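Local coordinates for peptidase M16 domain protein (Alicyclobacillus acidocaldarius subsp. acidocaldarius DSM 446, PDB 4XEA) that is a putative M16-family metallopeptidase that binds a metal ion and probably hydrolyses peptide bonds, at residues Ile105-Gln117 / Glu206-Phe220. Residues are numbered along the deposited sequence; the frame is centred on the assembly and turned at random.
With NA (sodium ion), chain B.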
# COMPACT_ATOMS: atom_id res chain seq x y z
N ILE A 105 -12.26 19.85 -10.68
CA ILE A 105 -11.87 18.78 -11.57
C ILE A 105 -11.70 19.33 -12.99
O ILE A 105 -10.76 18.94 -13.67
CB ILE A 105 -12.90 17.61 -11.51
CG1 ILE A 105 -13.02 17.09 -10.07
CG2 ILE A 105 -12.49 16.47 -12.41
CD1 ILE A 105 -11.69 16.73 -9.42
N ALA A 106 -12.56 20.27 -13.41
CA ALA A 106 -12.42 20.93 -14.73
C ALA A 106 -11.01 21.50 -14.91
O ALA A 106 -10.37 21.26 -15.94
CB ALA A 106 -13.48 22.06 -14.93
N LYS A 107 -10.52 22.19 -13.89
CA LYS A 107 -9.18 22.78 -13.94
C LYS A 107 -8.09 21.72 -14.05
O LYS A 107 -7.16 21.87 -14.85
CB LYS A 107 -8.93 23.68 -12.72
CG LYS A 107 -7.59 24.43 -12.76
CD LYS A 107 -7.66 25.73 -11.96
CE LYS A 107 -8.25 26.86 -12.82
NZ LYS A 107 -8.47 28.09 -12.05
N HIS A 108 -8.22 20.64 -13.27
CA HIS A 108 -7.19 19.64 -13.19
C HIS A 108 -7.10 18.85 -14.51
O HIS A 108 -6.01 18.59 -15.00
CB HIS A 108 -7.43 18.67 -12.03
CG HIS A 108 -7.40 19.33 -10.68
ND1 HIS A 108 -6.35 20.12 -10.27
CD2 HIS A 108 -8.28 19.31 -9.66
CE1 HIS A 108 -6.60 20.58 -9.05
NE2 HIS A 108 -7.77 20.11 -8.66
N VAL A 109 -8.24 18.48 -15.07
CA VAL A 109 -8.24 17.81 -16.37
C VAL A 109 -7.57 18.65 -17.45
O VAL A 109 -6.82 18.13 -18.28
CB VAL A 109 -9.65 17.40 -16.81
CG1 VAL A 109 -9.58 16.79 -18.25
CG2 VAL A 109 -10.21 16.40 -15.82
N GLY A 110 -7.88 19.95 -17.45
CA GLY A 110 -7.25 20.93 -18.34
C GLY A 110 -5.73 20.99 -18.14
O GLY A 110 -4.97 20.98 -19.11
N THR A 111 -5.28 21.02 -16.90
CA THR A 111 -3.85 21.04 -16.60
C THR A 111 -3.18 19.73 -17.05
O THR A 111 -2.05 19.74 -17.58
CB THR A 111 -3.64 21.25 -15.10
OG1 THR A 111 -4.38 22.41 -14.64
CG2 THR A 111 -2.14 21.39 -14.78
N LEU A 112 -3.88 18.62 -16.85
CA LEU A 112 -3.35 17.29 -17.23
C LEU A 112 -3.15 17.24 -18.75
O LEU A 112 -2.09 16.87 -19.24
CB LEU A 112 -4.29 16.18 -16.74
CG LEU A 112 -3.85 14.74 -17.08
CD1 LEU A 112 -2.50 14.42 -16.49
CD2 LEU A 112 -4.92 13.77 -16.64
N LEU A 113 -4.18 17.61 -19.50
CA LEU A 113 -4.06 17.61 -20.96
C LEU A 113 -2.94 18.55 -21.38
O LEU A 113 -2.07 18.17 -22.15
CB LEU A 113 -5.37 18.01 -21.64
CG LEU A 113 -6.52 17.01 -21.52
CD1 LEU A 113 -7.85 17.66 -21.91
CD2 LEU A 113 -6.23 15.73 -22.35
N ASP A 114 -2.97 19.77 -20.86
CA ASP A 114 -2.00 20.82 -21.24
C ASP A 114 -0.54 20.43 -21.02
O ASP A 114 0.30 20.59 -21.91
CB ASP A 114 -2.32 22.13 -20.51
CG ASP A 114 -3.60 22.78 -20.99
OD1 ASP A 114 -4.17 22.35 -22.04
OD2 ASP A 114 -4.02 23.72 -20.33
N PHE A 115 -0.20 19.88 -19.85
CA PHE A 115 1.23 19.63 -19.57
C PHE A 115 1.78 18.38 -20.28
O PHE A 115 2.99 18.25 -20.49
CB PHE A 115 1.54 19.67 -18.05
CG PHE A 115 1.63 18.31 -17.36
CD1 PHE A 115 2.82 17.59 -17.37
CD2 PHE A 115 0.56 17.80 -16.63
CE1 PHE A 115 2.93 16.35 -16.69
CE2 PHE A 115 0.64 16.58 -15.97
CZ PHE A 115 1.83 15.85 -16.00
N VAL A 116 0.91 17.46 -20.67
CA VAL A 116 1.33 16.28 -21.41
C VAL A 116 1.40 16.58 -22.92
O VAL A 116 2.19 15.94 -23.63
CB VAL A 116 0.41 15.11 -21.08
CG1 VAL A 116 0.75 13.85 -21.90
CG2 VAL A 116 0.48 14.80 -19.53
N GLN A 117 0.61 17.55 -23.40
CA GLN A 117 0.54 17.88 -24.84
C GLN A 117 1.51 18.98 -25.30
O GLN A 117 1.48 19.38 -26.47
CB GLN A 117 -0.91 18.20 -25.26
CG GLN A 117 -1.77 16.94 -25.29
CD GLN A 117 -3.22 17.16 -25.62
OE1 GLN A 117 -3.87 18.20 -25.26
NE2 GLN A 117 -3.77 16.16 -26.30
N GLU A 206 -20.06 17.83 -17.69
CA GLU A 206 -19.16 18.97 -17.51
C GLU A 206 -17.76 18.65 -18.01
O GLU A 206 -17.18 19.43 -18.78
CB GLU A 206 -19.08 19.36 -16.03
CG GLU A 206 -18.11 20.52 -15.72
CD GLU A 206 -17.71 20.59 -14.24
OE1 GLU A 206 -18.01 19.64 -13.47
OE2 GLU A 206 -17.09 21.60 -13.85
N ILE A 207 -17.23 17.51 -17.59
CA ILE A 207 -15.85 17.17 -17.91
C ILE A 207 -15.70 16.80 -19.40
O ILE A 207 -14.68 17.13 -20.03
CB ILE A 207 -15.32 16.05 -16.99
CG1 ILE A 207 -15.26 16.53 -15.52
CG2 ILE A 207 -13.94 15.57 -17.46
CD1 ILE A 207 -14.48 17.83 -15.29
N ALA A 208 -16.71 16.13 -19.97
CA ALA A 208 -16.68 15.77 -21.41
C ALA A 208 -16.60 16.99 -22.30
O ALA A 208 -15.92 16.98 -23.31
CB ALA A 208 -17.87 14.93 -21.79
N HIS A 209 -17.29 18.06 -21.90
CA HIS A 209 -17.27 19.32 -22.62
C HIS A 209 -15.91 20.04 -22.45
O HIS A 209 -15.37 20.58 -23.40
CB HIS A 209 -18.44 20.18 -22.10
CG HIS A 209 -18.56 21.52 -22.74
ND1 HIS A 209 -18.93 21.69 -24.06
CD2 HIS A 209 -18.42 22.76 -22.22
CE1 HIS A 209 -18.99 22.99 -24.33
NE2 HIS A 209 -18.69 23.66 -23.23
N VAL A 210 -15.36 20.03 -21.25
CA VAL A 210 -14.02 20.61 -21.02
C VAL A 210 -12.93 19.93 -21.88
O VAL A 210 -12.03 20.59 -22.44
CB VAL A 210 -13.62 20.48 -19.53
CG1 VAL A 210 -12.15 20.83 -19.32
CG2 VAL A 210 -14.54 21.30 -18.64
N ILE A 211 -13.02 18.61 -22.01
CA ILE A 211 -12.00 17.86 -22.74
C ILE A 211 -12.13 18.24 -24.23
O ILE A 211 -11.13 18.60 -24.85
CB ILE A 211 -12.11 16.31 -22.55
CG1 ILE A 211 -11.87 15.90 -21.11
CG2 ILE A 211 -11.09 15.56 -23.43
CD1 ILE A 211 -12.42 14.52 -20.75
N GLU A 212 -13.36 18.22 -24.76
CA GLU A 212 -13.61 18.54 -26.19
C GLU A 212 -13.14 19.95 -26.50
O GLU A 212 -12.49 20.19 -27.51
CB GLU A 212 -15.10 18.42 -26.55
CG GLU A 212 -15.74 17.04 -26.37
CD GLU A 212 -15.68 16.15 -27.60
OE1 GLU A 212 -16.38 15.12 -27.59
OE2 GLU A 212 -14.93 16.46 -28.56
N GLU A 213 -13.45 20.89 -25.61
CA GLU A 213 -13.06 22.29 -25.81
C GLU A 213 -11.55 22.47 -25.75
O GLU A 213 -10.98 23.18 -26.57
CB GLU A 213 -13.76 23.21 -24.80
CG GLU A 213 -15.20 23.46 -25.17
CD GLU A 213 -15.33 24.24 -26.48
OE1 GLU A 213 -15.31 23.61 -27.57
OE2 GLU A 213 -15.43 25.48 -26.41
N ASN A 214 -10.90 21.80 -24.81
CA ASN A 214 -9.45 21.87 -24.69
C ASN A 214 -8.75 21.35 -25.94
O ASN A 214 -7.81 21.98 -26.44
CB ASN A 214 -8.99 21.05 -23.46
CG ASN A 214 -7.49 21.14 -23.22
OD1 ASN A 214 -6.69 20.55 -23.95
ND2 ASN A 214 -7.11 21.86 -22.16
N GLN A 215 -9.19 20.18 -26.43
CA GLN A 215 -8.63 19.56 -27.64
C GLN A 215 -8.97 20.31 -28.93
O GLN A 215 -8.12 20.43 -29.81
CB GLN A 215 -9.12 18.11 -27.75
CG GLN A 215 -8.67 17.23 -26.54
CD GLN A 215 -7.16 17.16 -26.43
OE1 GLN A 215 -6.53 16.26 -27.00
NE2 GLN A 215 -6.57 18.11 -25.72
N ALA A 216 -10.20 20.82 -29.02
CA ALA A 216 -10.64 21.60 -30.20
C ALA A 216 -9.82 22.89 -30.40
O ALA A 216 -9.60 23.32 -31.53
CB ALA A 216 -12.14 21.92 -30.11
N LYS A 217 -9.36 23.48 -29.30
CA LYS A 217 -8.55 24.70 -29.33
C LYS A 217 -7.08 24.48 -29.71
O LYS A 217 -6.38 25.43 -30.01
CB LYS A 217 -8.63 25.42 -27.97
CG LYS A 217 -9.91 26.24 -27.81
CD LYS A 217 -10.16 26.65 -26.35
CE LYS A 217 -11.51 27.33 -26.18
NZ LYS A 217 -12.04 27.23 -24.78
N LYS A 218 -6.63 23.24 -29.70
CA LYS A 218 -5.26 22.92 -30.08
C LYS A 218 -5.18 22.43 -31.53
O LYS A 218 -6.19 22.04 -32.12
CB LYS A 218 -4.69 21.86 -29.14
CG LYS A 218 -4.61 22.36 -27.68
CD LYS A 218 -4.07 21.28 -26.72
CE LYS A 218 -3.99 21.85 -25.29
NZ LYS A 218 -3.36 20.94 -24.34
N SER A 219 -3.98 22.44 -32.08
CA SER A 219 -3.77 21.96 -33.44
C SER A 219 -2.85 20.77 -33.46
O SER A 219 -1.71 20.81 -33.00
CB SER A 219 -3.18 23.05 -34.31
OG SER A 219 -4.19 23.98 -34.67
N PHE A 220 -3.35 19.68 -34.02
CA PHE A 220 -2.56 18.49 -34.08
C PHE A 220 -2.23 18.15 -35.51
O PHE A 220 -3.03 18.38 -36.40
CB PHE A 220 -3.31 17.35 -33.42
CG PHE A 220 -3.65 17.63 -31.98
CD1 PHE A 220 -2.74 17.32 -30.98
CD2 PHE A 220 -4.85 18.22 -31.64
CE1 PHE A 220 -3.04 17.58 -29.65
CE2 PHE A 220 -5.16 18.49 -30.33
CZ PHE A 220 -4.26 18.17 -29.33
NA NA B . 4.88 19.18 -20.63
O HOH W 1 4.57 21.35 -19.91
O HOH W 2 7.37 19.66 -20.62
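Gln117 and Gln215 face each other amide to amide in a closed pair of nearly straight hydrogen bonds: Gln215 NE2 gives to Gln117 OE1 at 2.7 Å, and Gln117 NE2 returns a bond to Gln215 OE1 at 2.8 Å (N-H...O 179°). The amide planes lie only 12° apart and each donor meets a carbonyl lone pair, so the pairing ties one amide's orientation to the other's. Gln117 OE1 also takes Lys218 NZ, 2.9 Å away, in its carbonyl plane. The same ammonium forms a salt bridge to Asp114 OD1 (2.8 Å), meeting it on the anti side. The Lys218 chain runs fully extended from CG, which carries its nitrogen to both acceptors. Asn214 ND2 reaches Asp114 OD1 as well, at 3.0 Å, but from above the carboxylate plane, so OD1 is gripped by two donors.

In the second shell, Gln215 NE2 spends its other hydrogen on Asn214 OD1, and Asn16 ND2 binds Gln215 OE1; with Lys218, these partners decide which way round the amide pair sits. With an alanine at Gln117, Gln215 would probably be held by Asn214 and Asn16 alone, and Lys218 NZ left with Asp114 of its two acceptors.

Toward the helix starts the contact turns apolar: Val109 CG1 meets Ile211 CG1 at 3.8 Å, Ile207 CD1 lies 3.8 Å from Ile105 CG2, and Ala106 CB packs on Val210 CG2. The axes of helices 105-116 and 206-216 approach to 9.8 Å, crossing at -33°. Beyond the polar end, Phe115 O binds the sodium ion with Met67 and Ser118. Beneath, Val109 and Ile207 both rest on Ile198 of strand 194-200, Ile211 sits on Leu196, and Leu113 packs on Phe35 of strand 31-37, placing both helices side by side on one mixed sheet.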